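Local coordinates for pyridine nucleotide-disulfide oxidoreductase-like protein (Myceliophthora thermophila, PDB 5MQ6), which uses FAD and NADPH to insert one oxygen atom beside the carbonyl of ketones, notably bulky polycyclic ones, yielding esters or lactones, at residues L142-T146 and T169-L173; E331-L336 and Q348-V352; L532-A538 and G624-M630. All coordinates share one frame; numbering follows the deposited sequence.

Contact 1. Residues L142-T146 and T169-L173; sequences LLEET and TQWKL
Q170 reaches T146 and E145 because its CG stands opposite the backbone N (chi1 -178°) and the chain runs on extended to the amide. W171 has its CG opposite the carbonyl carbon (chi1 -78°), which lays the indole beside the same short helix, 143-146. The amide of Q170 supplies the one direct hydrogen bond between the segments. Its NE2 donates to E145 O over 3.0 Å, nearly straight at 166°. E145 O lies in the plane of the Q170 amide. NE2, however, stands above the carbonyl plane of E145 and misses the lone pairs. The other end of the amide rests on T146, with OE1 3.5 Å from T146 CG2.

The indole of W171 meets the helix with its six-membered ring. E145 CB comes to the ring edge at CH2, 3.9 Å away and in plane. T146 CG2 also sits at the edge, 3.9 Å from CZ3. L142 CD1 approaches obliquely. Q170 CG covers part of one ring face, near the rim. T146 OG1 donates to L142 O at 2.7 Å. This bond helps set the rotation that leaves CG2 against the indole. T146 N reaches the same carbonyl from the opposite face.

Helix 157-170 ends here in a Schellman motif with K172 as the C-prime residue. W171 NE1 is bonded to E99 of helix 88-99, and both W171 and L142 touch V95. The contact lies near the surface, against helix 88-99, which carries the FAD-binding G89 in its first turn. L143 and E144 of helix 143-146 pack on W328 of helix 328-340.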
loop_
_atom_site.group_PDB
_atom_site.type_symbol
_atom_site.label_atom_id
_atom_site.label_comp_id
_atom_site.label_asym_id
_atom_site.label_seq_id
_atom_site.Cartn_x
_atom_site.Cartn_y
_atom_site.Cartn_z
ATOM N N LEU A 142 -4.245 -15.155 -8.333
ATOM C CA LEU A 142 -4.541 -16.582 -8.506
ATOM C C LEU A 142 -5.863 -16.820 -9.203
ATOM O O LEU A 142 -6.564 -17.799 -8.917
ATOM C CB LEU A 142 -4.476 -17.324 -7.169
ATOM C CG LEU A 142 -3.111 -17.282 -6.424
ATOM C CD1 LEU A 142 -3.319 -17.624 -4.927
ATOM C CD2 LEU A 142 -2.116 -18.197 -7.102
ATOM N N LEU A 143 -6.172 -15.961 -10.167
ATOM C CA LEU A 143 -7.407 -16.109 -10.935
ATOM C C LEU A 143 -7.414 -17.414 -11.714
ATOM O O LEU A 143 -8.356 -18.196 -11.636
ATOM C CB LEU A 143 -7.650 -14.874 -11.860
ATOM C CG LEU A 143 -8.149 -13.668 -11.056
ATOM C CD1 LEU A 143 -8.535 -12.489 -11.943
ATOM C CD2 LEU A 143 -9.279 -13.933 -10.072
ATOM N N GLU A 144 -6.337 -17.678 -12.418
ATOM C CA GLU A 144 -6.310 -18.878 -13.211
ATOM C C GLU A 144 -6.389 -20.113 -12.303
ATOM O O GLU A 144 -7.031 -21.069 -12.674
ATOM C CB GLU A 144 -5.086 -18.960 -14.046
ATOM C CG GLU A 144 -5.100 -20.213 -14.952
ATOM C CD GLU A 144 -3.942 -20.241 -15.931
ATOM O OE1 GLU A 144 -3.077 -19.315 -15.958
ATOM O OE2 GLU A 144 -3.870 -21.233 -16.665
ATOM N N GLU A 145 -5.763 -20.071 -11.121
ATOM C CA GLU A 145 -5.667 -21.239 -10.245
ATOM C C GLU A 145 -6.921 -21.492 -9.442
ATOM O O GLU A 145 -7.204 -22.630 -9.053
ATOM C CB GLU A 145 -4.495 -21.121 -9.291
ATOM C CG GLU A 145 -3.173 -21.063 -9.997
ATOM C CD GLU A 145 -2.718 -19.665 -10.486
ATOM O OE1 GLU A 145 -3.442 -18.633 -10.717
ATOM O OE2 GLU A 145 -1.535 -19.646 -10.741
ATOM N N THR A 146 -7.705 -20.465 -9.198
ATOM C CA THR A 146 -8.938 -20.643 -8.521
ATOM C C THR A 146 -10.103 -20.882 -9.504
ATOM O O THR A 146 -11.191 -21.284 -9.092
ATOM C CB THR A 146 -9.267 -19.430 -7.713
ATOM O OG1 THR A 146 -9.154 -18.274 -8.541
ATOM C CG2 THR A 146 -8.312 -19.283 -6.510
ATOM N N THR A 169 -9.763 -21.070 1.523
ATOM C CA THR A 169 -10.539 -22.305 1.417
ATOM C C THR A 169 -9.874 -23.279 0.487
ATOM O O THR A 169 -9.691 -24.445 0.824
ATOM C CB THR A 169 -11.940 -21.986 0.891
ATOM O OG1 THR A 169 -12.650 -21.271 1.921
ATOM C CG2 THR A 169 -12.733 -23.261 0.490
ATOM N N GLN A 170 -9.498 -22.797 -0.690
ATOM C CA GLN A 170 -8.919 -23.657 -1.674
ATOM C C GLN A 170 -7.629 -24.306 -1.148
ATOM O O GLN A 170 -7.391 -25.491 -1.392
ATOM C CB GLN A 170 -8.730 -22.949 -3.015
ATOM C CG GLN A 170 -8.179 -23.864 -4.065
ATOM C CD GLN A 170 -8.352 -23.362 -5.453
ATOM O OE1 GLN A 170 -9.235 -22.551 -5.752
ATOM N NE2 GLN A 170 -7.483 -23.816 -6.332
ATOM N N TRP A 171 -6.810 -23.574 -0.413
ATOM C CA TRP A 171 -5.541 -24.165 0.039
ATOM C C TRP A 171 -5.562 -24.572 1.468
ATOM O O TRP A 171 -4.506 -24.806 2.045
ATOM C CB TRP A 171 -4.338 -23.248 -0.293
ATOM C CG TRP A 171 -3.934 -23.347 -1.729
ATOM C CD1 TRP A 171 -2.996 -24.148 -2.209
ATOM C CD2 TRP A 171 -4.457 -22.614 -2.863
ATOM N NE1 TRP A 171 -2.857 -23.968 -3.550
ATOM C CE2 TRP A 171 -3.754 -23.050 -3.987
ATOM C CE3 TRP A 171 -5.445 -21.676 -3.022
ATOM C CZ2 TRP A 171 -3.971 -22.549 -5.277
ATOM C CZ3 TRP A 171 -5.681 -21.118 -4.351
ATOM C CH2 TRP A 171 -4.983 -21.588 -5.436
ATOM N N LYS A 172 -6.762 -24.691 2.041
ATOM C CA LYS A 172 -6.969 -25.208 3.374
ATOM C C LYS A 172 -6.184 -24.510 4.415
ATOM O O LYS A 172 -5.497 -25.086 5.206
ATOM C CB LYS A 172 -6.746 -26.732 3.345
ATOM C CG LYS A 172 -7.563 -27.302 2.164
ATOM C CD LYS A 172 -7.685 -28.804 2.114
ATOM C CE LYS A 172 -6.352 -29.417 1.737
ATOM N NZ LYS A 172 -5.848 -29.151 0.369
ATOM N N LEU A 173 -6.379 -23.218 4.467
ATOM C CA LEU A 173 -5.639 -22.381 5.375
ATOM C C LEU A 173 -6.405 -21.973 6.582
ATOM O O LEU A 173 -5.837 -21.355 7.460
ATOM C CB LEU A 173 -5.115 -21.142 4.607
ATOM C CG LEU A 173 -4.229 -21.415 3.429
ATOM C CD1 LEU A 173 -3.785 -20.115 2.741
ATOM C CD2 LEU A 173 -2.991 -22.061 3.928
HETATM O O HOH W 1 -11.577 -21.804 -5.982
#

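Contact 2. Residues E331-L336 and Q348-V352; sequences ERMLNL and QENMV
N335 and M351 bring the two backbones to 6.7 Å between CA atoms, and L336 and V352 to 6.2 Å. Residues 331-336 are just under two turns of helix 328-340. Residues 348-352 have no regular structure: Q348 to N350 are extended, then M351 and V352 turn to helical angles. The loop passes along the side of the helix that carries R332, N335 and L336.

N335 does most of the holding. With CG anti to the backbone N (chi1 -175°), the amide reaches the loop peptides of E349 and M351. OD1 accepts from M351 N at 2.9 Å, with the donor tilted from the carbonyl plane. ND2 donates to E349 O at 3.0 Å, almost straight (168°) and in the plane of its own amide. A water also donates to OD1 and to N350 OD1, and accepts from V352 N. N350 OD1 accepts from A353 N as well. The N335 amide thus has bonds at both ends, which resist its rotation.

M351 lies extended across N335, its SD 3.7 Å from N335 CB. Its methyl ends by E331, with M351 CE 3.9 Å from E331 OE1. M351 CB sits over one face of the R332 guanidinium, 3.8 Å from NH2. A second water, at the edge of that group, joins NH2 to M351 O. The main partner of R332 is E135, in a salt bridge. V352 CG2 meets L336 CB.

The arrangement is a helix and its following loop folded back together. An asparagine amide on the helix bonds the peptide C=O and N-H on either side of N350. The contact lies near the flavin pocket without touching the cofactor: the side chain of L336 is about 9 Å from the bound FAD.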
loop_
_atom_site.group_PDB
_atom_site.type_symbol
_atom_site.label_atom_id
_atom_site.label_comp_id
_atom_site.label_asym_id
_atom_site.label_seq_id
_atom_site.Cartn_x
_atom_site.Cartn_y
_atom_site.Cartn_z
ATOM N N GLU A 331 1.084 -12.328 -17.849
ATOM C CA GLU A 331 1.286 -11.617 -19.080
ATOM C C GLU A 331 0.448 -10.310 -19.071
ATOM O O GLU A 331 0.920 -9.251 -19.408
ATOM C CB GLU A 331 0.979 -12.571 -20.278
ATOM C CG GLU A 331 0.607 -11.840 -21.525
ATOM C CD GLU A 331 0.257 -12.748 -22.647
ATOM O OE1 GLU A 331 -0.962 -12.897 -22.949
ATOM O OE2 GLU A 331 1.215 -13.335 -23.161
ATOM N N ARG A 332 -0.782 -10.372 -18.586
ATOM C CA ARG A 332 -1.601 -9.207 -18.517
ATOM C C ARG A 332 -1.059 -8.097 -17.590
ATOM O O ARG A 332 -1.172 -6.908 -17.880
ATOM C CB ARG A 332 -3.009 -9.636 -18.103
ATOM C CG ARG A 332 -4.072 -8.591 -18.369
ATOM C CD ARG A 332 -5.426 -9.195 -18.026
ATOM N NE ARG A 332 -6.460 -8.224 -18.333
ATOM C CZ ARG A 332 -7.001 -8.016 -19.520
ATOM N NH1 ARG A 332 -7.902 -7.081 -19.597
ATOM N NH2 ARG A 332 -6.678 -8.685 -20.611
ATOM N N MET A 333 -0.497 -8.507 -16.463
ATOM C CA MET A 333 0.043 -7.615 -15.493
ATOM C C MET A 333 1.245 -6.908 -16.093
ATOM O O MET A 333 1.472 -5.714 -15.897
ATOM C CB MET A 333 0.477 -8.397 -14.232
ATOM C CG MET A 333 -0.650 -8.804 -13.323
ATOM S SD MET A 333 -0.218 -9.649 -11.750
ATOM C CE MET A 333 0.929 -10.796 -12.271
ATOM N N LEU A 334 2.012 -7.671 -16.862
ATOM C CA LEU A 334 3.170 -7.108 -17.590
ATOM C C LEU A 334 2.741 -6.078 -18.653
ATOM O O LEU A 334 3.269 -5.004 -18.739
ATOM C CB LEU A 334 3.954 -8.267 -18.200
ATOM C CG LEU A 334 4.849 -9.037 -17.219
ATOM C CD1 LEU A 334 5.191 -10.396 -17.831
ATOM C CD2 LEU A 334 6.138 -8.265 -17.035
ATOM N N ASN A 335 1.718 -6.427 -19.391
ATOM C CA ASN A 335 1.141 -5.527 -20.376
ATOM C C ASN A 335 0.687 -4.191 -19.767
ATOM O O ASN A 335 1.094 -3.152 -20.216
ATOM C CB ASN A 335 0.010 -6.268 -21.070
ATOM C CG ASN A 335 -0.578 -5.480 -22.193
ATOM O OD1 ASN A 335 -1.538 -4.705 -22.036
ATOM N ND2 ASN A 335 0.032 -5.632 -23.336
ATOM N N LEU A 336 -0.083 -4.240 -18.677
ATOM C CA LEU A 336 -0.489 -3.059 -17.967
ATOM C C LEU A 336 0.743 -2.239 -17.495
ATOM O O LEU A 336 0.831 -1.041 -17.696
ATOM C CB LEU A 336 -1.359 -3.427 -16.751
ATOM C CG LEU A 336 -1.735 -2.280 -15.849
ATOM C CD1 LEU A 336 -2.561 -1.220 -16.622
ATOM C CD2 LEU A 336 -2.597 -2.864 -14.752
ATOM N N GLN A 348 1.845 -2.725 -29.819
ATOM C CA GLN A 348 1.354 -3.757 -28.880
ATOM C C GLN A 348 -0.114 -3.537 -28.566
ATOM O O GLN A 348 -0.621 -2.403 -28.585
ATOM C CB GLN A 348 2.136 -3.814 -27.576
ATOM C CG GLN A 348 1.928 -2.688 -26.583
ATOM C CD GLN A 348 2.660 -2.974 -25.260
ATOM O OE1 GLN A 348 3.825 -3.400 -25.238
ATOM N NE2 GLN A 348 1.987 -2.747 -24.174
ATOM N N GLU A 349 -0.796 -4.633 -28.287
ATOM C CA GLU A 349 -2.173 -4.585 -27.755
ATOM C C GLU A 349 -2.126 -3.906 -26.381
ATOM O O GLU A 349 -1.225 -4.188 -25.583
ATOM C CB GLU A 349 -2.719 -6.004 -27.614
ATOM C CG GLU A 349 -4.132 -6.024 -27.121
ATOM C CD GLU A 349 -4.672 -7.385 -26.863
ATOM O OE1 GLU A 349 -3.953 -8.344 -27.140
ATOM O OE2 GLU A 349 -5.813 -7.494 -26.327
ATOM N N ASN A 350 -3.019 -2.958 -26.155
ATOM C CA ASN A 350 -3.250 -2.407 -24.850
ATOM C C ASN A 350 -4.350 -3.251 -24.258
ATOM O O ASN A 350 -5.526 -3.027 -24.465
ATOM C CB ASN A 350 -3.660 -0.953 -24.960
ATOM C CG ASN A 350 -3.835 -0.331 -23.643
ATOM O OD1 ASN A 350 -3.958 -1.021 -22.608
ATOM N ND2 ASN A 350 -3.932 0.963 -23.651
ATOM N N MET A 351 -3.965 -4.256 -23.498
ATOM C CA MET A 351 -4.957 -5.221 -23.040
ATOM C C MET A 351 -5.956 -4.599 -22.066
ATOM O O MET A 351 -7.191 -4.859 -22.129
ATOM C CB MET A 351 -4.250 -6.351 -22.328
ATOM C CG MET A 351 -3.322 -7.129 -23.199
ATOM S SD MET A 351 -2.546 -8.568 -22.376
ATOM C CE MET A 351 -1.628 -9.182 -23.760
ATOM N N VAL A 352 -5.449 -3.815 -21.123
ATOM C CA VAL A 352 -6.320 -3.266 -20.098
ATOM C C VAL A 352 -7.094 -2.073 -20.578
ATOM O O VAL A 352 -8.333 -1.936 -20.233
ATOM C CB VAL A 352 -5.552 -2.963 -18.780
ATOM C CG1 VAL A 352 -6.523 -2.437 -17.749
ATOM C CG2 VAL A 352 -4.922 -4.247 -18.231
HETATM O O HOH W 2 -8.100 -7.692 -22.903
HETATM O O HOH W 3 -2.776 -2.738 -20.626
#

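Contact 3. Residues L532-A538 and G624-M630; sequences LSQSSQA and GNLSQGM
N625 and S535 join two irregular loops in the core of this FAD-binding monooxygenase. One loop links strand 527-529 to helix 541-562, and the other leads into helix 630-641. Two backbone bonds pair them without forming a sheet. Q534 N donates to G624 O, rather bent at 136°, and L626 N donates to S535 O.

The side chain of N625 runs along the first loop. CB lies 3.4 Å from S535 O. CG follows the same peptide, placed beside its own backbone N by a chi1 of -86°. OD1 then accepts from S535 N at 3.0 Å, with a straight approach (164°) from above the amide's carbonyl plane. OD1 is also 3.1 Å from L532 O. Both are acceptors, so this is no bond. Their closeness is probably eased by the donors each has: S535 N for OD1, and the S535 hydroxyl and a water for L532 O. That water accepts from N625 ND2 at 2.8 Å and so closes a bridge from the amide back to L532 O. ND2 also gives to a second water, near the Q537 amide. The planes of the two amides are almost perpendicular.

Further on, M630 curls back through bends at chi2 and chi3. This sets its methyl tightly on the main chain, with CE 3.2 Å from S536 O. M630 CB meets A538 CB, and F543 of helix 541-562 touches both side chains. L626 packs on W579 and I583 of helix 573-585. The side chain of A538 is about 8 Å from the bound FAD.

G629 is the N-cap of helix 630-641. Its N donates to a water that also accepts from S536 OG at 2.7 Å and donates to L626 O.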
loop_
_atom_site.group_PDB
_atom_site.type_symbol
_atom_site.label_atom_id
_atom_site.label_comp_id
_atom_site.label_asym_id
_atom_site.label_seq_id
_atom_site.Cartn_x
_atom_site.Cartn_y
_atom_site.Cartn_z
ATOM N N LEU A 532 10.325 -3.925 -0.539
ATOM C CA LEU A 532 9.975 -2.554 -0.674
ATOM C C LEU A 532 11.295 -1.772 -0.977
ATOM O O LEU A 532 11.621 -1.629 -2.039
ATOM C CB LEU A 532 9.198 -2.069 0.607
ATOM C CG LEU A 532 8.669 -0.619 0.392
ATOM C CD1 LEU A 532 7.464 -0.742 -0.539
ATOM C CD2 LEU A 532 8.317 0.216 1.652
ATOM N N SER A 533 12.105 -1.352 -0.028
ATOM C CA SER A 533 13.395 -0.780 -0.318
ATOM C C SER A 533 14.257 -1.718 -1.225
ATOM O O SER A 533 14.200 -2.925 -1.104
ATOM C CB SER A 533 14.202 -0.573 0.961
ATOM O OG SER A 533 13.614 0.285 1.867
ATOM N N GLN A 534 15.047 -1.120 -2.107
ATOM C CA GLN A 534 16.107 -1.798 -2.893
ATOM C C GLN A 534 15.512 -2.830 -3.846
ATOM O O GLN A 534 16.064 -3.906 -4.034
ATOM C CB GLN A 534 17.136 -2.470 -1.929
ATOM C CG GLN A 534 17.595 -1.570 -0.756
ATOM C CD GLN A 534 18.971 -2.043 -0.262
ATOM O OE1 GLN A 534 19.233 -3.258 -0.157
ATOM N NE2 GLN A 534 19.879 -1.097 -0.078
ATOM N N SER A 535 14.366 -2.512 -4.436
ATOM C CA SER A 535 13.808 -3.443 -5.368
ATOM C C SER A 535 13.157 -2.655 -6.555
ATOM O O SER A 535 13.770 -1.800 -7.155
ATOM C CB SER A 535 12.851 -4.337 -4.578
ATOM O OG SER A 535 11.687 -3.614 -4.073
ATOM N N SER A 536 11.938 -2.969 -6.889
ATOM C CA SER A 536 11.130 -2.215 -7.803
ATOM C C SER A 536 9.695 -2.391 -7.304
ATOM O O SER A 536 9.436 -3.226 -6.450
ATOM C CB SER A 536 11.338 -2.796 -9.215
ATOM O OG SER A 536 10.601 -2.099 -10.208
ATOM N N GLN A 537 8.778 -1.596 -7.835
ATOM C CA GLN A 537 7.390 -1.610 -7.443
ATOM C C GLN A 537 6.609 -1.430 -8.784
ATOM O O GLN A 537 7.143 -0.966 -9.765
ATOM C CB GLN A 537 7.109 -0.442 -6.489
ATOM C CG GLN A 537 7.268 0.911 -7.231
ATOM C CD GLN A 537 7.270 2.185 -6.393
ATOM O OE1 GLN A 537 6.248 2.626 -5.851
ATOM N NE2 GLN A 537 8.412 2.828 -6.354
ATOM N N ALA A 538 5.345 -1.784 -8.764
ATOM C CA ALA A 538 4.475 -1.579 -9.836
ATOM C C ALA A 538 3.299 -0.849 -9.238
ATOM O O ALA A 538 3.016 -1.018 -8.053
ATOM C CB ALA A 538 4.120 -2.921 -10.360
ATOM N N GLY A 624 16.337 3.529 -1.740
ATOM C CA GLY A 624 15.452 3.577 -2.912
ATOM C C GLY A 624 15.482 2.308 -3.688
ATOM O O GLY A 624 15.851 1.265 -3.162
ATOM N N ASN A 625 15.088 2.413 -4.948
ATOM C CA ASN A 625 14.809 1.314 -5.799
ATOM C C ASN A 625 15.656 1.323 -7.052
ATOM O O ASN A 625 16.311 2.285 -7.396
ATOM C CB ASN A 625 13.341 1.400 -6.202
ATOM C CG ASN A 625 12.396 0.756 -5.202
ATOM O OD1 ASN A 625 12.778 0.022 -4.362
ATOM N ND2 ASN A 625 11.104 0.973 -5.408
ATOM N N LEU A 626 15.661 0.190 -7.737
ATOM C CA LEU A 626 16.162 0.122 -9.070
ATOM C C LEU A 626 15.289 1.098 -9.887
ATOM O O LEU A 626 14.206 1.455 -9.456
ATOM C CB LEU A 626 15.981 -1.280 -9.557
ATOM C CG LEU A 626 16.672 -2.398 -8.821
ATOM C CD1 LEU A 626 16.193 -3.684 -9.422
ATOM C CD2 LEU A 626 18.169 -2.306 -9.055
ATOM N N SER A 627 15.782 1.558 -11.039
ATOM C CA SER A 627 15.140 2.600 -11.825
ATOM C C SER A 627 14.563 2.051 -13.152
ATOM O O SER A 627 14.138 2.853 -14.006
ATOM C CB SER A 627 16.122 3.736 -12.125
ATOM O OG SER A 627 17.192 3.283 -12.936
ATOM N N GLN A 628 14.567 0.716 -13.335
ATOM C CA GLN A 628 14.278 0.154 -14.617
ATOM C C GLN A 628 12.952 -0.552 -14.790
ATOM O O GLN A 628 12.690 -1.099 -15.874
ATOM C CB GLN A 628 15.404 -0.745 -15.029
ATOM C CG GLN A 628 16.790 -0.076 -15.032
ATOM C CD GLN A 628 16.975 0.950 -16.128
ATOM O OE1 GLN A 628 17.134 0.581 -17.260
ATOM N NE2 GLN A 628 16.955 2.254 -15.794
ATOM N N GLY A 629 12.115 -0.496 -13.758
ATOM C CA GLY A 629 10.800 -1.149 -13.683
ATOM C C GLY A 629 10.678 -2.607 -13.298
ATOM O O GLY A 629 11.677 -3.414 -13.308
ATOM N N MET A 630 9.440 -2.978 -12.993
ATOM C CA MET A 630 9.168 -4.321 -12.447
ATOM C C MET A 630 9.622 -5.464 -13.388
ATOM O O MET A 630 10.239 -6.451 -12.949
ATOM C CB MET A 630 7.708 -4.480 -12.002
ATOM C CG MET A 630 7.444 -5.858 -11.383
ATOM S SD MET A 630 8.271 -6.090 -9.757
ATOM C CE MET A 630 7.900 -4.662 -8.862
HETATM O O HOH W 4 9.420 -0.258 -3.596
HETATM O O HOH W 5 12.005 0.136 -10.979
HETATM O O HOH W 6 10.317 2.469 -7.995
#

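How the contacts relate
Along the chain the three contacts follow in series; none nests in or crosses another. Contact 1 closes a mainly helical excursion of 22 residues within the nucleotide-binding region. Contact 2 closes a shorter excursion of 11 residues, made of the end of helix 328-340 and the loop after it. Contact 3 spans 85 residues and brings the C-terminal part back to the loop after strand 527-529. They do not touch. Nearest atoms of contacts 1 and 2 are about 8 Å apart, those of 2 and 3 about 6 Å. Helix 328-340 connects them: W328 meets contact 1, while L334 touches F543 and the start of helix 630-641, beside contact 3.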